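Local atomic coordinates of cycloalternan-forming enzyme (Listeria monocytogenes serovar 1/2a, PDB entry 5F7U), a protein that belongs to glycoside hydrolase family 31 and joins a TIM barrel to several beta-sheet domains, including a family 6 carbohydrate-binding module. Residues N223-L228 / Y238-M243; G254-T259 / G617-T622; R721-D726 / Q739-D744; D745-P750 / K759-P764. The protein carries 1 engineered substitution. One frame throughout, in Å; residues are numbered along the deposited sequence.

Contact 1: N223-L228 / Y238-M243; sequences NSLGWL and YQNNFM
The side-chain oxygen OD1 of N240 is gripped by two donors, the hydroxyl of S224 across the contact and the backbone N-H of its own neighbour N241. S224 OG comes in the plane of the amide and stops 2.8 Å from N240 OD1, whereas N241 N approaches from above that plane. A serine suits this place because its short side chain, with OG set between the backbone N and carbonyl carbon (chi1 66°), brings a hydroxyl from the turn just before the strand up to the amide. The next amide works the other way: N241 ND2 gives one hydrogen to S224 O at 2.8 Å, on a lone pair, and the other almost straight to OE1 of Q239 at 3.0 Å. With both partners in its plane, and OD1 bonded to S320, the N241 amide is fixed in rotation. Strands 214-229 and 235-243 form a beta hairpin of the galactose mutarotase-like domain, in which G226 and Q239 are an antiparallel hydrogen-bonded pair, joined by G226 N to Q239 O and Q239 N to G226 O. One step on, W227 and Y238 make a non-hydrogen-bonded pair in which W227 CB lies 3.9 Å from Y238 CD1; their polar ends go elsewhere, W227 NE1 to E119 and Y238 OH to N331. L225 supplies apolar cover, its CD1 resting 3.7 Å from ND2 of N240, a nitrogen bonded to Y335 and E218.

Contact 2: G254-T259 / G617-T622; sequences GERYDT and GLSAST
The flat group that carries this contact is the peptide joining E255 to R256: its N-H side turns to S619 of the helix, while E255 O bonds the hydroxyl of T284. The E255 side chain runs past A616 of the helix and its carboxylate accepts from W628 NE1; the R256 guanidinium leads away to F253 O and E268 O. The contact joins two parts of a family 31 enzyme: a loop leaving strand 250-254 of the mutarotase-like domain lies on helix 607-622, which connects the sixth and seventh strands of the TIM barrel. S619 is the link. R256 N donates to S619 OG over 2.8 Å in a nearly straight bond (166°), and the hydroxyl's one hydrogen is left for the carbonyls behind it in the helix, K615 O chiefly, with A616 O also in hydrogen-bonding range. OG sits between the backbone N and carbonyl carbon (chi1 53°), close enough to the helix for both jobs. Small residues let the backbones come close: A620 CB is 4.2 Å from E255 CB, and the CA atoms of E255 and A620 are 4.4 Å apart. At the positive phi of G254 a side chain would collide with the carbonyl oxygen of F253. The S623 hydroxyl bonds both G254 N and the S619 carbonyl. G254 O and S619 O, two acceptors with no bond between them, lie 3.1 Å apart.

Contact 3: R721-D726 / Q739-D744; sequences RQMAMD and QYMFGD
R721 and M741 meet tightly as an antiparallel hydrogen-bonded pair, R721 N to M741 O at 2.8 Å and M741 N to R721 O at 2.9 Å, where strand 720-721 edges the sheet of the C-terminal domain. The arginine chain bends at chi3 (-51°) and brings its guanidinium round so that M741 CB lies over one face, 3.4 Å from NH1. Both terminal nitrogens, NH1 and NH2, hold G743 O end-on in the guanidinium plane, each at 2.9 Å, while NE and NH1 take the two oxygens of D726 side-on. G743 suits its positive phi of 62°. Long flexible methionines pack beside this pair: M723 CE touches M741 SD at 3.9 Å, and Q739 NE2, bonded mainly to Y762 O, adds a weak bond to M723 SD. A water bridges the buried M723 N and Q739 O. The looser, solvent side lies by the partly exposed aspartates, where another water spans D726 OD2 and D744 O. Five guanidinium bonds, counting one to S718 O, meet one carboxylate and two carbonyls, which would be expected to stabilise the buried arginine's positive charge; D726, also bonded to N344 and to water, is probably ionised as its counter-ion.

Contact 4: D745-P750 / K759-P764; sequences DLLVAP and KEVYLP
L747, K759 and A749 have the most surface buried here. L747 points its branched end across, CG anti to the backbone N (chi1 -169°), and the two methyls part company: CD2 slides alongside V761, 3.7 Å from its CG1, while CD1 meets P764 tip to tip, 3.8 Å from CD, and also touches L763 CD2 at 3.9 Å. A branched side chain serves well because one residue can thus bridge several neighbours. The segments belong to different sheets of the C-terminal domain, strand 746-748 to the six-stranded one and strand 759-763 to a pair with 781-786; they face each other as layers of a beta-sandwich, their axes 9.1 Å apart and running at 148°. A749 lies where the backbones come nearer, its CA and that of V761 6.5 Å apart, and a lone methyl fills the gap, CB lying 3.7 Å from V761 CG2. K759 needs its length: bent at chi2 (67°) and extended beyond, its chain passes A749 with CE, and the ammonium group donates to P750 O at 2.8 Å, with E738 O as a second acceptor. A749 O, buried beside that chain, has no hydrogen-bonding partner in the model.

Overall arrangement
All four contacts are largely buried, but they bind the fold at different levels. Contact 1 lies apart, its centre about 26 Å from that of contact 2, and ties a hairpin inside the mutarotase-like domain with amides and a serine. Contact 2 lies closest to the centre of the molecule and instead joins two domains, through one hydroxyl and small residues. Contacts 3 and 4, centres about 9 Å apart, share the C-terminal domain and neighbouring strands 740-742 and 746-748; contact 3 relies on backbone bonds, a salt bridge and water, whereas contact 4 packs two sheets mostly by hydrocarbon, with one lysine bond. L618 and T622 of contact 2 pack against Y740 and M725, so the barrel helix abuts contact 3.

Contact 1: N223-L228 / Y238-M243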
# COMPACT_ATOMS: atom_id res chain seq x y z
N ASN A 223 -27.43 -21.72 -8.30
CA ASN A 223 -27.16 -21.27 -9.69
C ASN A 223 -26.29 -19.99 -9.68
O ASN A 223 -26.53 -19.01 -10.40
CB ASN A 223 -28.45 -21.08 -10.48
CG ASN A 223 -29.30 -22.32 -10.49
OD1 ASN A 223 -28.81 -23.43 -10.75
ND2 ASN A 223 -30.59 -22.16 -10.18
N SER A 224 -25.31 -20.00 -8.79
CA SER A 224 -24.53 -18.80 -8.55
C SER A 224 -23.40 -18.72 -9.60
O SER A 224 -23.00 -17.63 -10.02
CB SER A 224 -24.00 -18.83 -7.12
OG SER A 224 -23.06 -19.88 -6.94
N LEU A 225 -22.94 -19.88 -10.05
CA LEU A 225 -21.73 -19.98 -10.83
C LEU A 225 -22.06 -20.21 -12.30
O LEU A 225 -22.72 -21.19 -12.64
CB LEU A 225 -20.89 -21.15 -10.28
CG LEU A 225 -19.57 -21.56 -10.93
CD1 LEU A 225 -18.58 -20.40 -10.98
CD2 LEU A 225 -19.02 -22.73 -10.13
N GLY A 226 -21.60 -19.30 -13.15
CA GLY A 226 -22.05 -19.30 -14.54
C GLY A 226 -21.08 -18.74 -15.55
O GLY A 226 -20.04 -18.18 -15.19
N TRP A 227 -21.43 -18.90 -16.82
CA TRP A 227 -20.60 -18.46 -17.95
C TRP A 227 -21.56 -17.96 -19.03
O TRP A 227 -22.72 -18.42 -19.14
CB TRP A 227 -19.71 -19.60 -18.48
CG TRP A 227 -20.49 -20.85 -18.79
CD1 TRP A 227 -20.97 -21.23 -20.01
CD2 TRP A 227 -20.92 -21.83 -17.85
NE1 TRP A 227 -21.67 -22.41 -19.89
CE2 TRP A 227 -21.65 -22.80 -18.58
CE3 TRP A 227 -20.75 -22.01 -16.47
CZ2 TRP A 227 -22.23 -23.94 -17.96
CZ3 TRP A 227 -21.33 -23.13 -15.85
CH2 TRP A 227 -22.06 -24.08 -16.60
N LEU A 228 -21.07 -17.01 -19.83
CA LEU A 228 -21.85 -16.33 -20.85
C LEU A 228 -21.40 -16.84 -22.22
O LEU A 228 -20.25 -16.69 -22.58
CB LEU A 228 -21.62 -14.81 -20.71
CG LEU A 228 -22.33 -13.90 -21.69
CD1 LEU A 228 -23.84 -13.99 -21.52
CD2 LEU A 228 -21.85 -12.47 -21.47
N TYR A 238 -17.50 -14.85 -17.15
CA TYR A 238 -17.81 -15.77 -16.07
C TYR A 238 -18.37 -14.98 -14.91
O TYR A 238 -18.07 -13.80 -14.76
CB TYR A 238 -16.53 -16.41 -15.54
CG TYR A 238 -15.96 -17.51 -16.38
CD1 TYR A 238 -16.56 -18.78 -16.38
CD2 TYR A 238 -14.80 -17.31 -17.14
CE1 TYR A 238 -16.02 -19.82 -17.13
CE2 TYR A 238 -14.26 -18.35 -17.90
CZ TYR A 238 -14.87 -19.59 -17.89
OH TYR A 238 -14.34 -20.65 -18.62
N GLN A 239 -19.16 -15.63 -14.06
CA GLN A 239 -19.53 -15.00 -12.78
C GLN A 239 -19.68 -16.03 -11.68
O GLN A 239 -19.95 -17.21 -11.94
CB GLN A 239 -20.84 -14.19 -12.91
CG GLN A 239 -22.09 -15.04 -13.13
CD GLN A 239 -23.33 -14.17 -13.15
OE1 GLN A 239 -23.84 -13.76 -12.11
NE2 GLN A 239 -23.82 -13.87 -14.34
N ASN A 240 -19.49 -15.58 -10.44
CA ASN A 240 -20.00 -16.29 -9.28
C ASN A 240 -20.57 -15.27 -8.28
O ASN A 240 -20.27 -14.06 -8.35
CB ASN A 240 -18.94 -17.19 -8.64
CG ASN A 240 -19.57 -18.38 -7.89
OD1 ASN A 240 -20.80 -18.46 -7.74
ND2 ASN A 240 -18.74 -19.30 -7.42
N ASN A 241 -21.44 -15.76 -7.40
CA ASN A 241 -22.22 -14.92 -6.50
C ASN A 241 -22.20 -15.53 -5.13
O ASN A 241 -22.34 -16.75 -4.99
CB ASN A 241 -23.67 -14.83 -6.99
CG ASN A 241 -23.77 -14.16 -8.36
OD1 ASN A 241 -23.94 -12.95 -8.46
ND2 ASN A 241 -23.63 -14.96 -9.42
N PHE A 242 -22.02 -14.68 -4.12
CA PHE A 242 -21.74 -15.09 -2.75
C PHE A 242 -22.63 -14.36 -1.76
O PHE A 242 -23.05 -13.23 -2.03
CB PHE A 242 -20.26 -14.82 -2.45
CG PHE A 242 -19.31 -15.52 -3.40
CD1 PHE A 242 -18.88 -16.83 -3.14
CD2 PHE A 242 -18.86 -14.89 -4.57
CE1 PHE A 242 -18.02 -17.49 -4.02
CE2 PHE A 242 -18.00 -15.55 -5.46
CZ PHE A 242 -17.58 -16.85 -5.17
N MET A 243 -22.94 -15.01 -0.64
CA MET A 243 -23.77 -14.41 0.41
C MET A 243 -22.86 -13.61 1.34
O MET A 243 -21.80 -14.10 1.72
CB MET A 243 -24.47 -15.49 1.21
CG MET A 243 -25.42 -14.92 2.26
SD MET A 243 -26.62 -16.20 2.63
CE MET A 243 -27.44 -16.18 1.05

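Contact 2: G254-T259 / G617-T622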
# COMPACT_ATOMS: atom_id res chain seq x y z
N GLY A 254 -6.32 -3.80 -5.04
CA GLY A 254 -5.28 -2.92 -5.58
C GLY A 254 -5.20 -1.62 -4.81
O GLY A 254 -5.36 -1.60 -3.58
N GLU A 255 -4.92 -0.54 -5.52
CA GLU A 255 -4.72 0.77 -4.92
C GLU A 255 -6.00 1.58 -5.18
O GLU A 255 -6.37 1.81 -6.34
CB GLU A 255 -3.49 1.42 -5.54
CG GLU A 255 -3.21 2.81 -4.99
CD GLU A 255 -1.99 3.42 -5.65
OE1 GLU A 255 -1.81 3.18 -6.87
OE2 GLU A 255 -1.21 4.10 -4.95
N ARG A 256 -6.72 1.93 -4.11
CA ARG A 256 -8.04 2.56 -4.25
C ARG A 256 -8.05 3.87 -3.48
O ARG A 256 -7.54 3.95 -2.36
CB ARG A 256 -9.14 1.61 -3.74
CG ARG A 256 -9.18 0.26 -4.49
CD ARG A 256 -9.66 0.47 -5.92
NE ARG A 256 -9.46 -0.69 -6.78
CZ ARG A 256 -9.91 -0.78 -8.02
NH1 ARG A 256 -10.64 0.21 -8.55
NH2 ARG A 256 -9.66 -1.87 -8.72
N TYR A 257 -8.64 4.91 -4.10
CA TYR A 257 -8.52 6.28 -3.60
C TYR A 257 -9.79 6.79 -2.93
O TYR A 257 -9.77 7.85 -2.25
CB TYR A 257 -8.17 7.21 -4.79
CG TYR A 257 -6.81 6.96 -5.40
CD1 TYR A 257 -6.59 5.84 -6.24
CD2 TYR A 257 -5.75 7.83 -5.15
CE1 TYR A 257 -5.34 5.60 -6.82
CE2 TYR A 257 -4.49 7.60 -5.72
CZ TYR A 257 -4.30 6.49 -6.55
OH TYR A 257 -3.08 6.26 -7.12
N ASP A 258 -10.89 6.07 -3.16
CA ASP A 258 -12.20 6.50 -2.72
C ASP A 258 -12.56 6.07 -1.30
O ASP A 258 -13.12 6.87 -0.53
CB ASP A 258 -13.31 6.09 -3.73
CG ASP A 258 -13.33 4.59 -4.09
OD1 ASP A 258 -12.41 3.81 -3.74
OD2 ASP A 258 -14.33 4.18 -4.75
N THR A 259 -12.24 4.83 -0.97
CA THR A 259 -12.57 4.22 0.31
C THR A 259 -11.65 3.03 0.55
O THR A 259 -11.17 2.43 -0.41
CB THR A 259 -14.04 3.79 0.38
OG1 THR A 259 -14.32 3.25 1.68
CG2 THR A 259 -14.39 2.78 -0.73
N GLY A 617 -2.62 4.09 -0.09
CA GLY A 617 -1.55 3.30 0.56
C GLY A 617 -2.09 2.13 1.37
O GLY A 617 -1.51 1.04 1.35
N LEU A 618 -3.20 2.35 2.06
CA LEU A 618 -3.77 1.31 2.90
C LEU A 618 -4.40 0.18 2.08
O LEU A 618 -4.26 -1.00 2.43
CB LEU A 618 -4.80 1.90 3.89
CG LEU A 618 -4.20 2.87 4.93
CD1 LEU A 618 -5.30 3.50 5.80
CD2 LEU A 618 -3.10 2.22 5.79
N SER A 619 -5.10 0.53 1.01
CA SER A 619 -5.64 -0.50 0.12
C SER A 619 -4.51 -1.25 -0.63
O SER A 619 -4.55 -2.49 -0.75
CB SER A 619 -6.64 0.14 -0.86
OG SER A 619 -6.06 1.23 -1.51
N ALA A 620 -3.50 -0.52 -1.11
CA ALA A 620 -2.35 -1.15 -1.78
C ALA A 620 -1.66 -2.15 -0.85
O ALA A 620 -1.31 -3.26 -1.28
CB ALA A 620 -1.37 -0.12 -2.31
N SER A 621 -1.51 -1.76 0.42
CA SER A 621 -0.93 -2.63 1.44
C SER A 621 -1.63 -3.97 1.57
O SER A 621 -0.98 -5.04 1.56
CB SER A 621 -0.98 -1.89 2.78
OG SER A 621 -0.71 -2.78 3.83
N THR A 622 -2.95 -3.93 1.70
CA THR A 622 -3.75 -5.16 1.80
C THR A 622 -3.60 -6.04 0.55
O THR A 622 -3.64 -7.27 0.66
CB THR A 622 -5.23 -4.80 2.06
OG1 THR A 622 -5.30 -4.20 3.36
CG2 THR A 622 -6.15 -6.05 2.01

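Contact 3: R721-D726 / Q739-D744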
# COMPACT_ATOMS: atom_id res chain seq x y z
N ARG A 721 -0.26 -0.72 7.56
CA ARG A 721 -1.48 -1.55 7.46
C ARG A 721 -2.70 -0.88 8.08
O ARG A 721 -2.62 -0.29 9.15
CB ARG A 721 -1.26 -2.93 8.14
CG ARG A 721 -0.12 -3.74 7.55
CD ARG A 721 0.14 -5.09 8.25
NE ARG A 721 0.28 -4.96 9.71
CZ ARG A 721 1.28 -4.34 10.33
NH1 ARG A 721 1.30 -4.26 11.67
NH2 ARG A 721 2.29 -3.81 9.63
N GLN A 722 -3.84 -1.06 7.42
CA GLN A 722 -5.13 -0.59 7.93
C GLN A 722 -5.41 -1.41 9.21
O GLN A 722 -4.98 -2.59 9.30
CB GLN A 722 -6.17 -0.84 6.84
CG GLN A 722 -7.51 -0.10 6.99
CD GLN A 722 -8.44 -0.81 7.98
OE1 GLN A 722 -8.39 -2.03 8.11
NE2 GLN A 722 -9.26 -0.05 8.69
N MET A 723 -6.12 -0.83 10.18
CA MET A 723 -6.21 -1.45 11.52
C MET A 723 -6.80 -2.85 11.53
O MET A 723 -6.38 -3.70 12.32
CB MET A 723 -6.97 -0.55 12.50
CG MET A 723 -6.34 0.82 12.78
SD MET A 723 -4.66 0.81 13.43
CE MET A 723 -4.90 -0.13 14.95
N ALA A 724 -7.76 -3.10 10.64
CA ALA A 724 -8.45 -4.39 10.58
C ALA A 724 -7.55 -5.52 10.05
O ALA A 724 -7.89 -6.70 10.16
CB ALA A 724 -9.75 -4.29 9.76
N MET A 725 -6.38 -5.18 9.49
CA MET A 725 -5.41 -6.22 9.12
C MET A 725 -4.80 -6.87 10.34
O MET A 725 -4.43 -8.04 10.29
CB MET A 725 -4.28 -5.67 8.23
CG MET A 725 -4.72 -5.16 6.87
SD MET A 725 -5.65 -6.32 5.87
CE MET A 725 -4.41 -7.56 5.52
N ASP A 726 -4.66 -6.12 11.44
CA ASP A 726 -4.13 -6.70 12.68
C ASP A 726 -5.23 -7.07 13.68
O ASP A 726 -5.01 -7.91 14.60
CB ASP A 726 -3.13 -5.75 13.35
CG ASP A 726 -1.80 -5.64 12.60
OD1 ASP A 726 -1.67 -6.10 11.45
OD2 ASP A 726 -0.87 -5.06 13.20
N GLN A 739 -5.65 6.40 10.47
CA GLN A 739 -4.57 5.87 11.31
C GLN A 739 -4.17 4.53 10.74
O GLN A 739 -4.91 3.96 9.91
CB GLN A 739 -5.02 5.71 12.77
CG GLN A 739 -6.11 4.65 12.98
CD GLN A 739 -6.55 4.60 14.43
OE1 GLN A 739 -7.22 5.50 14.91
NE2 GLN A 739 -6.17 3.53 15.12
N TYR A 740 -3.04 4.00 11.19
CA TYR A 740 -2.57 2.71 10.67
C TYR A 740 -1.47 2.16 11.53
O TYR A 740 -0.91 2.86 12.39
CB TYR A 740 -2.05 2.88 9.23
CG TYR A 740 -1.03 3.97 9.03
CD1 TYR A 740 0.35 3.75 9.25
CD2 TYR A 740 -1.43 5.26 8.60
CE1 TYR A 740 1.29 4.77 9.03
CE2 TYR A 740 -0.50 6.28 8.39
CZ TYR A 740 0.85 6.02 8.60
OH TYR A 740 1.78 7.03 8.37
N MET A 741 -1.14 0.89 11.30
CA MET A 741 0.02 0.28 11.95
C MET A 741 1.21 0.44 11.02
O MET A 741 1.08 0.34 9.79
CB MET A 741 -0.20 -1.21 12.23
CG MET A 741 -1.32 -1.52 13.22
SD MET A 741 -1.10 -0.79 14.85
CE MET A 741 0.41 -1.57 15.43
N PHE A 742 2.38 0.68 11.61
CA PHE A 742 3.61 0.87 10.84
C PHE A 742 4.66 -0.05 11.44
O PHE A 742 4.99 0.08 12.62
CB PHE A 742 4.03 2.35 10.91
CG PHE A 742 5.19 2.71 10.03
CD1 PHE A 742 5.17 2.41 8.66
CD2 PHE A 742 6.29 3.38 10.56
CE1 PHE A 742 6.24 2.75 7.84
CE2 PHE A 742 7.36 3.74 9.74
CZ PHE A 742 7.33 3.43 8.39
N GLY A 743 5.15 -0.99 10.62
CA GLY A 743 5.89 -2.17 11.17
C GLY A 743 4.96 -2.97 12.08
O GLY A 743 3.75 -2.82 11.99
N ASP A 744 5.52 -3.79 12.97
CA ASP A 744 4.66 -4.63 13.84
C ASP A 744 4.08 -3.84 15.00
O ASP A 744 3.05 -4.23 15.54
CB ASP A 744 5.46 -5.78 14.49
CG ASP A 744 6.11 -6.72 13.47
OD1 ASP A 744 5.51 -7.02 12.43
OD2 ASP A 744 7.25 -7.19 13.75
O HOH W 1 -6.69 1.90 9.64
O HOH W 2 1.54 -6.51 14.15

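Contact 4: D745-P750 / K759-P764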
# COMPACT_ATOMS: atom_id res chain seq x y z
N ASP A 745 4.77 -2.78 15.41
CA ASP A 745 4.59 -2.23 16.76
C ASP A 745 4.06 -0.82 16.91
O ASP A 745 3.66 -0.45 18.02
CB ASP A 745 5.91 -2.27 17.51
CG ASP A 745 6.47 -3.65 17.57
OD1 ASP A 745 5.77 -4.53 18.09
OD2 ASP A 745 7.61 -3.83 17.08
N LEU A 746 4.06 -0.03 15.83
CA LEU A 746 3.76 1.40 15.96
C LEU A 746 2.40 1.68 15.40
O LEU A 746 2.09 1.25 14.28
CB LEU A 746 4.79 2.28 15.27
CG LEU A 746 6.24 2.22 15.80
CD1 LEU A 746 7.14 3.10 14.93
CD2 LEU A 746 6.30 2.61 17.28
N LEU A 747 1.58 2.35 16.20
CA LEU A 747 0.29 2.84 15.73
C LEU A 747 0.47 4.32 15.41
O LEU A 747 0.82 5.14 16.30
CB LEU A 747 -0.81 2.60 16.77
CG LEU A 747 -2.28 2.82 16.36
CD1 LEU A 747 -3.18 2.19 17.43
CD2 LEU A 747 -2.67 4.28 16.16
N VAL A 748 0.24 4.69 14.14
CA VAL A 748 0.46 6.07 13.70
C VAL A 748 -0.89 6.70 13.36
O VAL A 748 -1.67 6.11 12.62
CB VAL A 748 1.37 6.13 12.44
CG1 VAL A 748 1.56 7.56 11.95
CG2 VAL A 748 2.71 5.48 12.71
N ALA A 749 -1.12 7.93 13.83
CA ALA A 749 -2.39 8.60 13.59
C ALA A 749 -2.20 9.99 12.99
O ALA A 749 -2.20 10.99 13.70
CB ALA A 749 -3.21 8.64 14.88
N PRO A 750 -2.01 10.07 11.65
CA PRO A 750 -1.75 11.40 11.10
C PRO A 750 -3.00 12.28 11.13
O PRO A 750 -4.12 11.76 11.21
CB PRO A 750 -1.32 11.11 9.66
CG PRO A 750 -2.03 9.87 9.31
CD PRO A 750 -2.05 9.04 10.59
N LYS A 759 -7.16 15.17 17.78
CA LYS A 759 -7.14 13.99 16.91
C LYS A 759 -7.68 12.77 17.66
O LYS A 759 -7.16 12.40 18.71
CB LYS A 759 -5.70 13.72 16.44
CG LYS A 759 -5.45 12.39 15.73
CD LYS A 759 -6.18 12.33 14.39
CE LYS A 759 -5.80 11.04 13.68
NZ LYS A 759 -6.51 10.87 12.37
N GLU A 760 -8.73 12.15 17.11
CA GLU A 760 -9.26 10.90 17.66
C GLU A 760 -8.33 9.78 17.24
O GLU A 760 -7.92 9.72 16.06
CB GLU A 760 -10.65 10.60 17.10
CG GLU A 760 -11.74 11.41 17.77
CD GLU A 760 -13.13 11.08 17.24
OE1 GLU A 760 -13.31 10.16 16.41
OE2 GLU A 760 -14.07 11.77 17.65
N VAL A 761 -7.95 8.92 18.19
CA VAL A 761 -7.14 7.74 17.87
C VAL A 761 -7.83 6.53 18.46
O VAL A 761 -8.03 6.47 19.68
CB VAL A 761 -5.71 7.82 18.46
CG1 VAL A 761 -4.88 6.62 17.96
CG2 VAL A 761 -5.01 9.12 18.08
N TYR A 762 -8.20 5.57 17.61
CA TYR A 762 -8.78 4.35 18.17
C TYR A 762 -7.64 3.43 18.63
O TYR A 762 -6.74 3.10 17.82
CB TYR A 762 -9.72 3.60 17.19
CG TYR A 762 -10.13 2.29 17.85
CD1 TYR A 762 -10.98 2.30 18.97
CD2 TYR A 762 -9.58 1.07 17.45
CE1 TYR A 762 -11.32 1.13 19.63
CE2 TYR A 762 -9.90 -0.12 18.10
CZ TYR A 762 -10.76 -0.08 19.20
OH TYR A 762 -11.09 -1.23 19.87
N LEU A 763 -7.66 3.04 19.91
CA LEU A 763 -6.66 2.13 20.44
C LEU A 763 -7.27 0.75 20.64
O LEU A 763 -8.16 0.60 21.47
CB LEU A 763 -6.08 2.64 21.76
CG LEU A 763 -5.39 4.01 21.69
CD1 LEU A 763 -4.99 4.40 23.11
CD2 LEU A 763 -4.20 4.02 20.74
N PRO A 764 -6.78 -0.25 19.90
CA PRO A 764 -7.22 -1.63 20.15
C PRO A 764 -6.82 -2.11 21.54
O PRO A 764 -6.00 -1.48 22.21
CB PRO A 764 -6.47 -2.45 19.10
CG PRO A 764 -6.13 -1.46 18.03
CD PRO A 764 -5.79 -0.21 18.80